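Local coordinates for hydrolase, haloacid dehalogenase-like family (Chlorobaculum tepidum, PDB 2HCF), which probably hydrolyses a substrate that is not yet identified, as a magnesium-binding member of the haloacid dehalogenase-like family, at residues 23-28 against 84-89; 100-105 against 131-136; 155-160 against 166-171; 181-186 against 204-209; 213-218 against 225-230. One frame throughout, in Å; residues are numbered along the deposited sequence.

How the interactions relate
Interaction 1 differs in chemistry from the others. It joins two helices of the probable cap region, carries the one salt bridge across a contact, and reaches interaction 2 where Arg89 packs on Pro131. Interactions 2 to 5 belong to the parallel-sheet core, and 2 to 4 meet mainly through apolar groups. Interactions 3 and 4 are buried: one lays a helix and its following loop on the sheet, the other packs two helix segments near the magnesium site. Interaction 2 is partly buried. Interaction 5 is a surface contact at an edge strand: a serine against a threonine methyl and a phenylalanine edge, without a hydrogen bond. It touches interaction 2 through leucines of two helices, and interaction 4 through Leu206 and Leu214.

Interaction 1. Residues 23-28 against 84-89; sequences RRVLAD and RERARR
The helical insertion that follows the first core strand, consistent with a C1-type cap of the haloacid dehalogenase fold, contains this contact: Val25 and Asp28 of helix 21-34 meet Arg86 at the end of helix 65-86. The main bond is a salt bridge. Arg86 approaches end-on and gives two nitrogens to one oxygen. Its NH1 lies 2.8 Å from OD2 of Asp28, and its NH2 lies 2.9 Å from the same OD2. Both bonds are bent, at 144° and 142°, as expected when two N-H groups converge on one atom. OD2 sits at the edge of the guanidinium, near its plane. The carboxylate is turned 82° against that plane, and its OD2 is met on the anti side, somewhat out of the carboxylate plane. The Arg86 chain is extended from CG to NE, which carries its charged end across to the other helix. On the way, CD of Arg86 passes CG2 of Val25 at 4.0 Å, the two side chains running in opposite directions. Val25 is buried and also packs on Tyr79, Leu82 and Phe83 of helix 65-86. Arg24 bonds to Ser20 through its NH1. After Arg86 the chain leaves the helix at Ala87, and Arg88 folds back over the turn. Its NH1 bonds to the backbone O of Glu85 at 2.7 Å, from above the carbonyl plane.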
# COMPACT_ATOMS: atom_id res chain seq x y z
N ARG A 23 -5.54 -11.84 8.19
CA ARG A 23 -6.43 -11.34 9.25
C ARG A 23 -6.22 -12.14 10.54
O ARG A 23 -6.26 -11.60 11.64
CB ARG A 23 -7.90 -11.37 8.77
CG ARG A 23 -8.96 -11.44 9.85
N ARG A 24 -5.95 -13.42 10.40
CA ARG A 24 -5.75 -14.28 11.54
C ARG A 24 -4.39 -14.13 12.20
O ARG A 24 -4.27 -14.29 13.40
CB ARG A 24 -6.02 -15.72 11.15
CG ARG A 24 -7.49 -15.90 10.67
CD ARG A 24 -7.91 -17.39 10.59
NE ARG A 24 -6.95 -18.18 9.80
CZ ARG A 24 -6.98 -18.31 8.47
NH1 ARG A 24 -7.94 -17.73 7.75
NH2 ARG A 24 -6.04 -19.02 7.86
N VAL A 25 -3.36 -13.83 11.41
CA VAL A 25 -2.05 -13.44 11.93
C VAL A 25 -2.16 -12.20 12.81
O VAL A 25 -1.60 -12.14 13.89
CB VAL A 25 -1.05 -13.17 10.77
CG1 VAL A 25 0.22 -12.45 11.27
CG2 VAL A 25 -0.68 -14.44 10.07
N LEU A 26 -2.88 -11.19 12.34
CA LEU A 26 -3.07 -10.01 13.17
C LEU A 26 -3.82 -10.34 14.45
O LEU A 26 -3.41 -9.92 15.54
CB LEU A 26 -3.77 -8.88 12.42
CG LEU A 26 -3.88 -7.57 13.24
CD1 LEU A 26 -2.54 -6.97 13.63
CD2 LEU A 26 -4.68 -6.54 12.46
N ALA A 27 -4.92 -11.08 14.34
CA ALA A 27 -5.74 -11.38 15.52
C ALA A 27 -4.91 -12.13 16.57
O ALA A 27 -4.95 -11.80 17.75
CB ALA A 27 -6.97 -12.19 15.12
N ASP A 28 -4.15 -13.12 16.12
CA ASP A 28 -3.24 -13.86 16.97
C ASP A 28 -2.16 -13.01 17.65
O ASP A 28 -1.77 -13.30 18.79
CB ASP A 28 -2.57 -15.00 16.18
CG ASP A 28 -3.49 -16.20 16.00
OD1 ASP A 28 -4.57 -16.22 16.64
OD2 ASP A 28 -3.15 -17.13 15.23
N ARG A 84 5.75 -13.30 8.89
CA ARG A 84 6.92 -13.84 8.21
C ARG A 84 7.07 -15.32 8.46
O ARG A 84 7.58 -16.06 7.62
CB ARG A 84 8.19 -13.04 8.60
CG ARG A 84 8.16 -11.57 8.02
CD ARG A 84 9.48 -10.74 8.11
N GLU A 85 6.60 -15.77 9.62
CA GLU A 85 6.66 -17.16 10.00
C GLU A 85 5.65 -18.01 9.24
O GLU A 85 5.95 -19.11 8.82
CB GLU A 85 6.38 -17.29 11.49
CG GLU A 85 6.81 -18.59 12.10
CD GLU A 85 6.07 -18.91 13.40
OE1 GLU A 85 5.89 -18.00 14.26
OE2 GLU A 85 5.67 -20.10 13.55
N ARG A 86 4.42 -17.51 9.10
CA ARG A 86 3.34 -18.36 8.61
C ARG A 86 3.07 -18.23 7.11
O ARG A 86 2.64 -19.20 6.49
CB ARG A 86 2.04 -18.04 9.34
CG ARG A 86 2.05 -18.33 10.81
CD ARG A 86 0.69 -18.01 11.35
NE ARG A 86 0.60 -18.14 12.80
CZ ARG A 86 -0.45 -17.76 13.52
NH1 ARG A 86 -1.51 -17.20 12.94
NH2 ARG A 86 -0.44 -17.94 14.83
N ALA A 87 3.23 -17.04 6.55
CA ALA A 87 2.91 -16.81 5.14
C ALA A 87 3.78 -17.68 4.21
O ALA A 87 4.96 -17.87 4.46
CB ALA A 87 3.09 -15.36 4.80
N ARG A 88 3.17 -18.23 3.16
CA ARG A 88 3.87 -18.98 2.12
C ARG A 88 3.48 -18.41 0.76
O ARG A 88 2.48 -17.69 0.64
CB ARG A 88 3.49 -20.46 2.14
CG ARG A 88 3.71 -21.21 3.48
CD ARG A 88 5.19 -21.41 3.79
NE ARG A 88 5.41 -22.17 5.03
CZ ARG A 88 5.78 -21.66 6.22
NH1 ARG A 88 5.98 -20.35 6.38
NH2 ARG A 88 5.95 -22.47 7.27
N ARG A 89 4.26 -18.75 -0.26
CA ARG A 89 4.02 -18.26 -1.63
C ARG A 89 2.58 -18.50 -2.05
O ARG A 89 1.96 -17.66 -2.67
CB ARG A 89 4.96 -18.98 -2.60
CG ARG A 89 4.70 -18.67 -4.08
CD ARG A 89 4.83 -17.18 -4.38
NE ARG A 89 4.54 -16.86 -5.78
CZ ARG A 89 3.35 -16.47 -6.24
NH1 ARG A 89 2.30 -16.34 -5.45
NH2 ARG A 89 3.21 -16.21 -7.54

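Interaction 2. Residues 100-105 against 131-136; sequences ELLDAL and PGIDHY
CB of Leu102 lies over the centre of one face of the Tyr136 ring, 3.7 Å from its centroid and 3° off the normal, a CH-pi contact. CD1 of Leu102 reaches CD2 of Tyr136 at 3.7 Å. The same CD1 meets CD1 of Ile133 at 4.1 Å, the two side chains crossing at about a right angle. His135 covers the opposite face of the tyrosine with its CE1, 3.3 Å above the ring plane, which holds the ring between a leucine and an imidazole. Ile133 also packs on Val98 and Leu94. The loop is fixed further out. Pro131 O accepts a hydrogen bond from Arg99, and Asp134 forms a salt bridge with Arg125. At Gly132, with positive phi, a Schellman motif ends helix 121-129. The loop then leads from that helix to strand 140-141, part of a beta-alpha-beta unit in the Rossmann-like core of haloacid dehalogenase proteins.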
# COMPACT_ATOMS: atom_id res chain seq x y z
N GLU A 100 4.66 -7.81 -15.63
CA GLU A 100 4.88 -7.19 -16.93
C GLU A 100 4.96 -5.67 -16.82
O GLU A 100 5.81 -5.05 -17.43
CB GLU A 100 3.76 -7.57 -17.90
CG GLU A 100 3.66 -9.08 -18.23
CD GLU A 100 2.97 -9.94 -17.16
OE1 GLU A 100 2.45 -9.41 -16.13
OE2 GLU A 100 2.96 -11.17 -17.34
N LEU A 101 4.09 -5.10 -16.00
CA LEU A 101 4.02 -3.65 -15.85
C LEU A 101 5.25 -3.12 -15.11
O LEU A 101 5.83 -2.10 -15.46
CB LEU A 101 2.74 -3.26 -15.09
CG LEU A 101 2.54 -1.77 -14.80
CD1 LEU A 101 2.55 -0.94 -16.08
CD2 LEU A 101 1.25 -1.52 -14.01
N LEU A 102 5.63 -3.83 -14.05
CA LEU A 102 6.77 -3.43 -13.24
C LEU A 102 8.07 -3.57 -14.04
O LEU A 102 8.92 -2.70 -13.95
CB LEU A 102 6.81 -4.24 -11.94
CG LEU A 102 5.69 -3.93 -10.93
CD1 LEU A 102 5.83 -4.74 -9.67
CD2 LEU A 102 5.63 -2.47 -10.56
N ASP A 103 8.21 -4.62 -14.84
CA ASP A 103 9.34 -4.72 -15.76
C ASP A 103 9.42 -3.54 -16.74
O ASP A 103 10.51 -3.04 -16.99
CB ASP A 103 9.23 -5.96 -16.62
CG ASP A 103 9.62 -7.20 -15.90
OD1 ASP A 103 10.19 -7.06 -14.79
OD2 ASP A 103 9.36 -8.31 -16.44
N ALA A 104 8.28 -3.17 -17.31
CA ALA A 104 8.20 -2.08 -18.28
C ALA A 104 8.61 -0.74 -17.66
O ALA A 104 9.26 0.07 -18.31
CB ALA A 104 6.79 -1.98 -18.85
N LEU A 105 8.21 -0.51 -16.40
CA LEU A 105 8.53 0.72 -15.70
C LEU A 105 9.97 0.78 -15.21
O LEU A 105 10.63 1.82 -15.31
CB LEU A 105 7.59 0.91 -14.51
CG LEU A 105 6.16 1.24 -14.93
CD1 LEU A 105 5.24 1.02 -13.76
CD2 LEU A 105 6.04 2.70 -15.46
N PRO A 131 6.18 -13.56 -4.10
CA PRO A 131 6.16 -13.68 -5.57
C PRO A 131 7.34 -13.02 -6.33
O PRO A 131 7.36 -13.03 -7.56
CB PRO A 131 4.83 -13.01 -5.93
CG PRO A 131 4.68 -11.99 -4.92
CD PRO A 131 5.23 -12.54 -3.65
N GLY A 132 8.32 -12.47 -5.63
CA GLY A 132 9.53 -11.99 -6.28
C GLY A 132 9.41 -10.68 -7.04
O GLY A 132 9.98 -10.55 -8.14
N ILE A 133 8.64 -9.74 -6.48
CA ILE A 133 8.53 -8.41 -7.05
C ILE A 133 8.94 -7.30 -6.08
O ILE A 133 8.64 -6.14 -6.32
CB ILE A 133 7.09 -8.09 -7.59
CG1 ILE A 133 6.05 -8.19 -6.49
CG2 ILE A 133 6.71 -9.03 -8.73
CD1 ILE A 133 4.80 -7.50 -6.85
N ASP A 134 9.62 -7.64 -4.99
CA ASP A 134 10.09 -6.62 -4.03
C ASP A 134 11.24 -5.81 -4.62
O ASP A 134 11.38 -4.60 -4.35
CB ASP A 134 10.51 -7.30 -2.72
CG ASP A 134 11.07 -6.33 -1.69
OD1 ASP A 134 10.32 -5.47 -1.21
OD2 ASP A 134 12.27 -6.43 -1.35
N HIS A 135 12.10 -6.50 -5.39
CA HIS A 135 13.32 -5.93 -5.97
C HIS A 135 13.05 -4.67 -6.85
O HIS A 135 13.93 -3.80 -7.01
CB HIS A 135 14.08 -7.03 -6.74
CG HIS A 135 13.36 -7.52 -7.96
ND1 HIS A 135 13.46 -6.88 -9.17
CD2 HIS A 135 12.48 -8.54 -8.13
CE1 HIS A 135 12.67 -7.48 -10.05
NE2 HIS A 135 12.05 -8.48 -9.43
N TYR A 136 11.83 -4.52 -7.34
CA TYR A 136 11.47 -3.34 -8.14
C TYR A 136 11.40 -2.03 -7.34
O TYR A 136 11.40 -0.94 -7.92
CB TYR A 136 10.10 -3.53 -8.80
CG TYR A 136 10.04 -4.61 -9.84
CD1 TYR A 136 10.65 -4.44 -11.08
CD2 TYR A 136 9.39 -5.81 -9.57
CE1 TYR A 136 10.59 -5.46 -12.03
CE2 TYR A 136 9.32 -6.81 -10.51
CZ TYR A 136 9.92 -6.63 -11.73
OH TYR A 136 9.85 -7.67 -12.63

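Interaction 3. Residues 155-160 against 166-171; sequences IALERA and ANYSPS
Leu157 is the first residue of 155-160 to reach Tyr168. Its CD1 lies 4.1 Å from CB of Tyr168, and the two side chains lie alongside, pointing opposite ways. CG of Leu157 is anti to the backbone N (chi1 -180°), which brings the end of the side chain nearer the loop than its first bond would suggest. Two residues on, Arg159 forms a salt bridge with Asp145 and helps to place the helix. Ala160 follows, one turn after Ala156, and points at the loop. Its CB comes within 4.0 Å of CE2 of Tyr168, meeting the ring obliquely. The methyl thus packs beside the tyrosine while Leu157 touches CB of the same residue. No hydrogen bond links the two segments. Ala166 supports one face of the ring from within the loop, its CB 3.4 Å above the ring plane and offset toward the rim. Thr164, at the helix end, bonds through OG1 to Ala160 O and Ala166 N, and weakly to Tyr168 OH. Outward, Tyr168 and Ala160 both rest on Leu6 of strand 5-9 and Leu112 of strand 111-116. Leu157 and Tyr168 touch Ile173, where strand 173-177 begins. Helix 152-164 and its following loop therefore lie across three neighbouring strands of the parallel sheet.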
# COMPACT_ATOMS: atom_id res chain seq x y z
N ILE A 155 5.81 12.42 2.65
CA ILE A 155 6.97 11.65 3.08
C ILE A 155 7.67 10.96 1.90
O ILE A 155 8.89 11.05 1.76
CB ILE A 155 6.56 10.60 4.16
CG1 ILE A 155 6.19 11.31 5.46
CG2 ILE A 155 7.67 9.50 4.36
CD1 ILE A 155 5.61 10.39 6.52
N ALA A 156 6.90 10.27 1.06
CA ALA A 156 7.44 9.67 -0.15
C ALA A 156 8.03 10.70 -1.09
O ALA A 156 9.07 10.46 -1.64
CB ALA A 156 6.38 8.86 -0.87
N LEU A 157 7.38 11.85 -1.29
CA LEU A 157 7.95 12.88 -2.17
C LEU A 157 9.33 13.38 -1.66
O LEU A 157 10.30 13.46 -2.42
CB LEU A 157 6.97 14.04 -2.32
CG LEU A 157 7.46 15.17 -3.22
CD1 LEU A 157 7.81 14.68 -4.61
CD2 LEU A 157 6.39 16.23 -3.27
N GLU A 158 9.43 13.65 -0.37
CA GLU A 158 10.69 14.08 0.25
C GLU A 158 11.79 13.04 0.07
O GLU A 158 12.92 13.39 -0.28
CB GLU A 158 10.48 14.37 1.71
CG GLU A 158 11.61 15.11 2.36
CD GLU A 158 11.24 15.57 3.75
OE1 GLU A 158 10.98 14.69 4.60
OE2 GLU A 158 11.15 16.81 3.97
N ARG A 159 11.45 11.79 0.31
CA ARG A 159 12.41 10.70 0.14
C ARG A 159 12.87 10.56 -1.30
O ARG A 159 14.04 10.30 -1.56
CB ARG A 159 11.83 9.37 0.66
CG ARG A 159 11.71 9.34 2.17
CD ARG A 159 11.09 8.03 2.71
NE ARG A 159 10.96 8.14 4.16
CZ ARG A 159 10.17 7.40 4.92
NH1 ARG A 159 9.43 6.42 4.40
NH2 ARG A 159 10.11 7.68 6.22
N ALA A 160 11.95 10.68 -2.25
CA ALA A 160 12.30 10.54 -3.66
C ALA A 160 13.26 11.67 -4.08
O ALA A 160 14.27 11.44 -4.75
CB ALA A 160 11.03 10.56 -4.51
N ALA A 166 15.60 15.12 -8.00
CA ALA A 166 14.51 15.56 -8.86
C ALA A 166 13.47 16.30 -8.04
O ALA A 166 13.03 15.82 -7.02
CB ALA A 166 13.86 14.34 -9.55
N ASN A 167 13.05 17.46 -8.52
CA ASN A 167 11.96 18.19 -7.87
C ASN A 167 10.69 17.90 -8.65
O ASN A 167 10.30 18.68 -9.52
CB ASN A 167 12.28 19.70 -7.86
CG ASN A 167 11.25 20.51 -7.07
OD1 ASN A 167 11.17 20.41 -5.84
ND2 ASN A 167 10.48 21.34 -7.78
N TYR A 168 10.06 16.76 -8.37
CA TYR A 168 8.90 16.31 -9.16
C TYR A 168 7.78 17.31 -9.02
O TYR A 168 7.43 17.68 -7.90
CB TYR A 168 8.41 14.94 -8.68
CG TYR A 168 9.44 13.87 -8.88
CD1 TYR A 168 9.61 13.25 -10.10
CD2 TYR A 168 10.28 13.50 -7.84
CE1 TYR A 168 10.59 12.29 -10.30
CE2 TYR A 168 11.26 12.54 -8.01
CZ TYR A 168 11.41 11.94 -9.23
OH TYR A 168 12.39 10.97 -9.38
N SER A 169 7.23 17.75 -10.15
CA SER A 169 6.04 18.60 -10.13
C SER A 169 4.80 17.70 -10.06
O SER A 169 4.90 16.50 -10.34
CB SER A 169 5.99 19.48 -11.38
OG SER A 169 5.47 18.76 -12.49
N PRO A 170 3.64 18.27 -9.71
CA PRO A 170 2.43 17.46 -9.56
C PRO A 170 2.13 16.53 -10.75
O PRO A 170 1.80 15.36 -10.54
CB PRO A 170 1.33 18.52 -9.39
CG PRO A 170 2.04 19.67 -8.77
CD PRO A 170 3.37 19.70 -9.45
N SER A 171 2.29 17.02 -11.98
CA SER A 171 1.98 16.21 -13.16
C SER A 171 2.98 15.12 -13.37
O SER A 171 2.73 14.24 -14.19
CB SER A 171 1.96 17.06 -14.42
OG SER A 171 3.20 17.73 -14.62

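Interaction 4. Residues 181-186 against 204-209; sequences HDIRCA and EELARH
The backbones of helix 180-187 and of the segment 204-209 come nearest at Ile183 and His209, whose CA atoms are 6.9 Å apart. Ile183 points at the other segment and does most of the touching with its two branches. CG2 lies 3.4 Å from the backbone O of His209. CD1 reaches further along: it is 3.9 Å from CB of His209 and 4.1 Å from CD2 of Leu206. CD1 also meets the backbone O of Leu206 at 3.8 Å, an oxygen already bonded to the N of His209 at 3.2 Å. With CG1 of Ile183 anti to the carbonyl carbon (chi1 -66°), the longer branch reaches the turn between Leu206 and His209. The Ile183 side chain runs roughly perpendicular to that of His209. In the haloacid dehalogenase core, helix 180-187 begins two residues after Asp178, a magnesium ligand in this structure. Leu206 is about 6 Å from Asp178, side chain to side chain. Asp182, next to Ile183, bonds to Thr179 and weakly to Asp178 N, and its other oxygen pairs with Arg149. Cutting Ile183 back to an alanine removes CG1, CG2 and CD1, and would probably open a gap beside CB of His209 and leave CD2 of Leu206 without its apolar partner across this contact. On its other sides Ile183 packs on Ser193, Ala195 and Pro211. His209 O takes a hydrogen bond from Arg187.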
# COMPACT_ATOMS: atom_id res chain seq x y z
N HIS A 181 -9.12 5.64 -0.67
CA HIS A 181 -8.04 6.18 0.16
C HIS A 181 -6.80 6.48 -0.68
O HIS A 181 -6.08 7.44 -0.43
CB HIS A 181 -7.73 5.22 1.30
CG HIS A 181 -8.93 4.87 2.11
ND1 HIS A 181 -9.72 5.83 2.71
CD2 HIS A 181 -9.52 3.68 2.36
CE1 HIS A 181 -10.72 5.24 3.34
NE2 HIS A 181 -10.61 3.94 3.16
N ASP A 182 -6.55 5.62 -1.67
CA ASP A 182 -5.51 5.86 -2.64
C ASP A 182 -5.78 7.14 -3.42
O ASP A 182 -4.92 8.02 -3.54
CB ASP A 182 -5.39 4.66 -3.56
CG ASP A 182 -5.13 3.39 -2.78
OD1 ASP A 182 -3.98 3.19 -2.39
OD2 ASP A 182 -6.08 2.62 -2.52
N ILE A 183 -6.99 7.25 -3.93
CA ILE A 183 -7.32 8.39 -4.74
C ILE A 183 -7.19 9.67 -3.91
O ILE A 183 -6.73 10.72 -4.39
CB ILE A 183 -8.77 8.26 -5.30
CG1 ILE A 183 -8.87 7.08 -6.27
CG2 ILE A 183 -9.15 9.53 -6.05
CD1 ILE A 183 -10.27 6.63 -6.57
N ARG A 184 -7.62 9.58 -2.66
CA ARG A 184 -7.71 10.76 -1.80
C ARG A 184 -6.31 11.20 -1.39
O ARG A 184 -6.00 12.37 -1.35
CB ARG A 184 -8.53 10.43 -0.55
CG ARG A 184 -8.37 11.46 0.58
CD ARG A 184 -9.43 11.34 1.66
NE ARG A 184 -10.69 10.88 1.10
CZ ARG A 184 -11.23 9.68 1.32
NH1 ARG A 184 -10.68 8.79 2.16
NH2 ARG A 184 -12.35 9.39 0.69
N CYS A 185 -5.44 10.25 -1.11
CA CYS A 185 -4.09 10.67 -0.64
C CYS A 185 -3.29 11.37 -1.76
O CYS A 185 -2.45 12.23 -1.48
CB CYS A 185 -3.35 9.55 0.05
SG CYS A 185 -2.55 8.43 -1.01
N ALA A 186 -3.60 11.06 -3.02
CA ALA A 186 -2.96 11.71 -4.16
C ALA A 186 -3.26 13.20 -4.23
O ALA A 186 -2.45 13.99 -4.71
CB ALA A 186 -3.38 11.04 -5.44
N GLU A 204 -17.62 1.73 -10.89
CA GLU A 204 -18.71 2.65 -10.55
C GLU A 204 -18.50 3.27 -9.19
O GLU A 204 -18.73 4.44 -9.01
CB GLU A 204 -20.07 1.96 -10.57
CG GLU A 204 -20.66 1.90 -11.96
CD GLU A 204 -22.14 1.52 -11.99
OE1 GLU A 204 -22.77 1.47 -10.88
OE2 GLU A 204 -22.63 1.26 -13.12
N GLU A 205 -18.06 2.46 -8.23
CA GLU A 205 -17.80 2.97 -6.89
C GLU A 205 -16.61 3.96 -6.89
O GLU A 205 -16.71 5.06 -6.37
CB GLU A 205 -17.51 1.80 -5.93
CG GLU A 205 -18.78 1.10 -5.51
CD GLU A 205 -18.54 -0.16 -4.70
OE1 GLU A 205 -17.65 -0.99 -5.03
OE2 GLU A 205 -19.27 -0.33 -3.72
N LEU A 206 -15.51 3.54 -7.50
CA LEU A 206 -14.29 4.35 -7.54
C LEU A 206 -14.43 5.66 -8.30
O LEU A 206 -13.76 6.63 -7.98
CB LEU A 206 -13.13 3.54 -8.10
CG LEU A 206 -12.67 2.46 -7.14
CD1 LEU A 206 -11.65 1.62 -7.86
CD2 LEU A 206 -12.08 3.02 -5.84
N ALA A 207 -15.34 5.70 -9.27
CA ALA A 207 -15.48 6.83 -10.14
C ALA A 207 -16.05 8.07 -9.40
O ALA A 207 -15.82 9.21 -9.80
CB ALA A 207 -16.36 6.45 -11.33
N ARG A 208 -16.78 7.83 -8.32
CA ARG A 208 -17.35 8.91 -7.52
C ARG A 208 -16.29 9.72 -6.76
O ARG A 208 -16.59 10.81 -6.25
CB ARG A 208 -18.36 8.35 -6.52
CG ARG A 208 -19.48 7.58 -7.17
CD ARG A 208 -20.47 7.04 -6.16
NE ARG A 208 -21.32 6.01 -6.79
CZ ARG A 208 -21.63 4.82 -6.27
NH1 ARG A 208 -21.23 4.47 -5.04
NH2 ARG A 208 -22.38 3.98 -6.98
N HIS A 209 -15.06 9.20 -6.68
CA HIS A 209 -13.96 9.87 -6.02
C HIS A 209 -13.05 10.61 -6.98
O HIS A 209 -12.08 11.20 -6.57
CB HIS A 209 -13.17 8.84 -5.22
CG HIS A 209 -14.05 8.03 -4.32
ND1 HIS A 209 -14.81 8.61 -3.33
CD2 HIS A 209 -14.37 6.72 -4.31
CE1 HIS A 209 -15.51 7.68 -2.71
NE2 HIS A 209 -15.28 6.53 -3.30

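Interaction 5. Residues 213-218 against 225-230; sequences TLFKNF and LASILT
The Phe215 ring meets Ser227 at its edge: CB and OG of the serine both lie near the ring plane. CZ of Phe215 is 3.9 Å from CB of Ser227, and CE1 is 3.8 Å from its OG. Thr213, two residues earlier on the strand, brings CG2 to 3.7 Å from the same OG. The hydroxyl thus faces both a methyl and a ring edge. It is placed there because OG of Ser227 is anti to the backbone N (chi1 173°). A serine in place of Phe215 would probably leave CB of Ser227 without its ring neighbour and open a gap next to Ile194, which the phenylalanine also touches. At the helix end, Ala226 O accepts from both N and OG1 of Thr230, the latter at 2.8 Å. Thr213 and Phe215 bond through their backbones to strand 192-196 and the residue after it. Strand 213-215 is one of the two outermost strands of the parallel sheet, backed here by the C-terminal helix 221-229, as in a Rossmann-like alpha/beta core.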
# COMPACT_ATOMS: atom_id res chain seq x y z
N THR A 213 -7.41 8.71 -13.68
CA THR A 213 -7.68 7.64 -14.61
C THR A 213 -8.19 6.46 -13.81
O THR A 213 -7.84 6.34 -12.62
CB THR A 213 -6.38 7.29 -15.34
OG1 THR A 213 -5.92 8.48 -16.00
CG2 THR A 213 -6.56 6.17 -16.38
N LEU A 214 -8.98 5.61 -14.47
CA LEU A 214 -9.58 4.41 -13.88
C LEU A 214 -9.50 3.20 -14.82
O LEU A 214 -10.05 3.19 -15.94
CB LEU A 214 -11.01 4.70 -13.48
CG LEU A 214 -11.77 3.55 -12.81
CD1 LEU A 214 -11.10 2.96 -11.61
CD2 LEU A 214 -13.15 4.05 -12.44
N PHE A 215 -8.80 2.18 -14.35
CA PHE A 215 -8.63 0.92 -15.03
C PHE A 215 -9.45 -0.19 -14.40
O PHE A 215 -9.63 -0.21 -13.20
CB PHE A 215 -7.16 0.48 -14.96
CG PHE A 215 -6.27 1.15 -15.97
CD1 PHE A 215 -5.72 2.39 -15.70
CD2 PHE A 215 -5.96 0.53 -17.16
CE1 PHE A 215 -4.90 3.02 -16.64
CE2 PHE A 215 -5.14 1.14 -18.10
CZ PHE A 215 -4.61 2.39 -17.84
N LYS A 216 -9.86 -1.16 -15.20
CA LYS A 216 -10.46 -2.37 -14.68
C LYS A 216 -9.38 -3.23 -14.09
O LYS A 216 -9.52 -3.78 -12.99
CB LYS A 216 -11.21 -3.10 -15.80
CG LYS A 216 -12.05 -4.33 -15.36
CD LYS A 216 -13.12 -3.96 -14.32
CE LYS A 216 -14.28 -4.95 -14.29
NZ LYS A 216 -13.80 -6.35 -14.45
N ASN A 217 -8.28 -3.35 -14.83
CA ASN A 217 -7.15 -4.13 -14.40
C ASN A 217 -5.93 -3.70 -15.23
O ASN A 217 -6.06 -2.81 -16.06
CB ASN A 217 -7.46 -5.62 -14.58
CG ASN A 217 -7.88 -5.97 -16.00
OD1 ASN A 217 -7.15 -5.70 -16.95
ND2 ASN A 217 -9.06 -6.56 -16.15
N PHE A 218 -4.79 -4.35 -15.05
CA PHE A 218 -3.57 -3.95 -15.76
C PHE A 218 -3.18 -4.96 -16.86
O PHE A 218 -2.00 -5.09 -17.17
CB PHE A 218 -2.39 -3.78 -14.80
CG PHE A 218 -2.54 -2.70 -13.75
CD1 PHE A 218 -3.11 -1.47 -14.05
CD2 PHE A 218 -2.03 -2.89 -12.47
CE1 PHE A 218 -3.19 -0.45 -13.08
CE2 PHE A 218 -2.11 -1.89 -11.50
CZ PHE A 218 -2.70 -0.67 -11.81
N LEU A 225 1.21 1.73 -19.24
CA LEU A 225 2.44 2.50 -19.31
C LEU A 225 2.19 3.90 -19.91
O LEU A 225 2.61 4.91 -19.35
CB LEU A 225 3.46 1.71 -20.14
CG LEU A 225 4.89 2.25 -20.16
CD1 LEU A 225 5.56 2.11 -18.78
CD2 LEU A 225 5.68 1.54 -21.23
N ALA A 226 1.47 3.95 -21.03
CA ALA A 226 1.15 5.21 -21.68
C ALA A 226 0.41 6.12 -20.72
O ALA A 226 0.64 7.33 -20.68
CB ALA A 226 0.32 4.98 -22.92
N SER A 227 -0.48 5.54 -19.94
CA SER A 227 -1.26 6.34 -19.04
C SER A 227 -0.39 6.86 -17.90
O SER A 227 -0.58 7.98 -17.45
CB SER A 227 -2.43 5.53 -18.52
OG SER A 227 -3.07 6.27 -17.53
N ILE A 228 0.58 6.06 -17.46
CA ILE A 228 1.44 6.44 -16.33
C ILE A 228 2.45 7.51 -16.72
O ILE A 228 2.61 8.47 -16.01
CB ILE A 228 2.19 5.21 -15.73
CG1 ILE A 228 1.19 4.31 -14.98
CG2 ILE A 228 3.26 5.66 -14.75
CD1 ILE A 228 1.78 2.91 -14.62
N LEU A 229 3.11 7.36 -17.86
CA LEU A 229 4.14 8.32 -18.29
C LEU A 229 3.62 9.68 -18.75
O LEU A 229 4.26 10.70 -18.48
CB LEU A 229 5.02 7.69 -19.38
CG LEU A 229 5.70 6.41 -18.91
CD1 LEU A 229 6.35 5.73 -20.09
CD2 LEU A 229 6.71 6.67 -17.82
N THR A 230 2.46 9.69 -19.40
CA THR A 230 1.87 10.89 -20.06
C THR A 230 1.11 11.85 -19.11
O THR A 230 1.46 13.04 -18.97
CB THR A 230 0.91 10.45 -21.20
OG1 THR A 230 1.62 9.59 -22.11
CG2 THR A 230 0.33 11.65 -21.95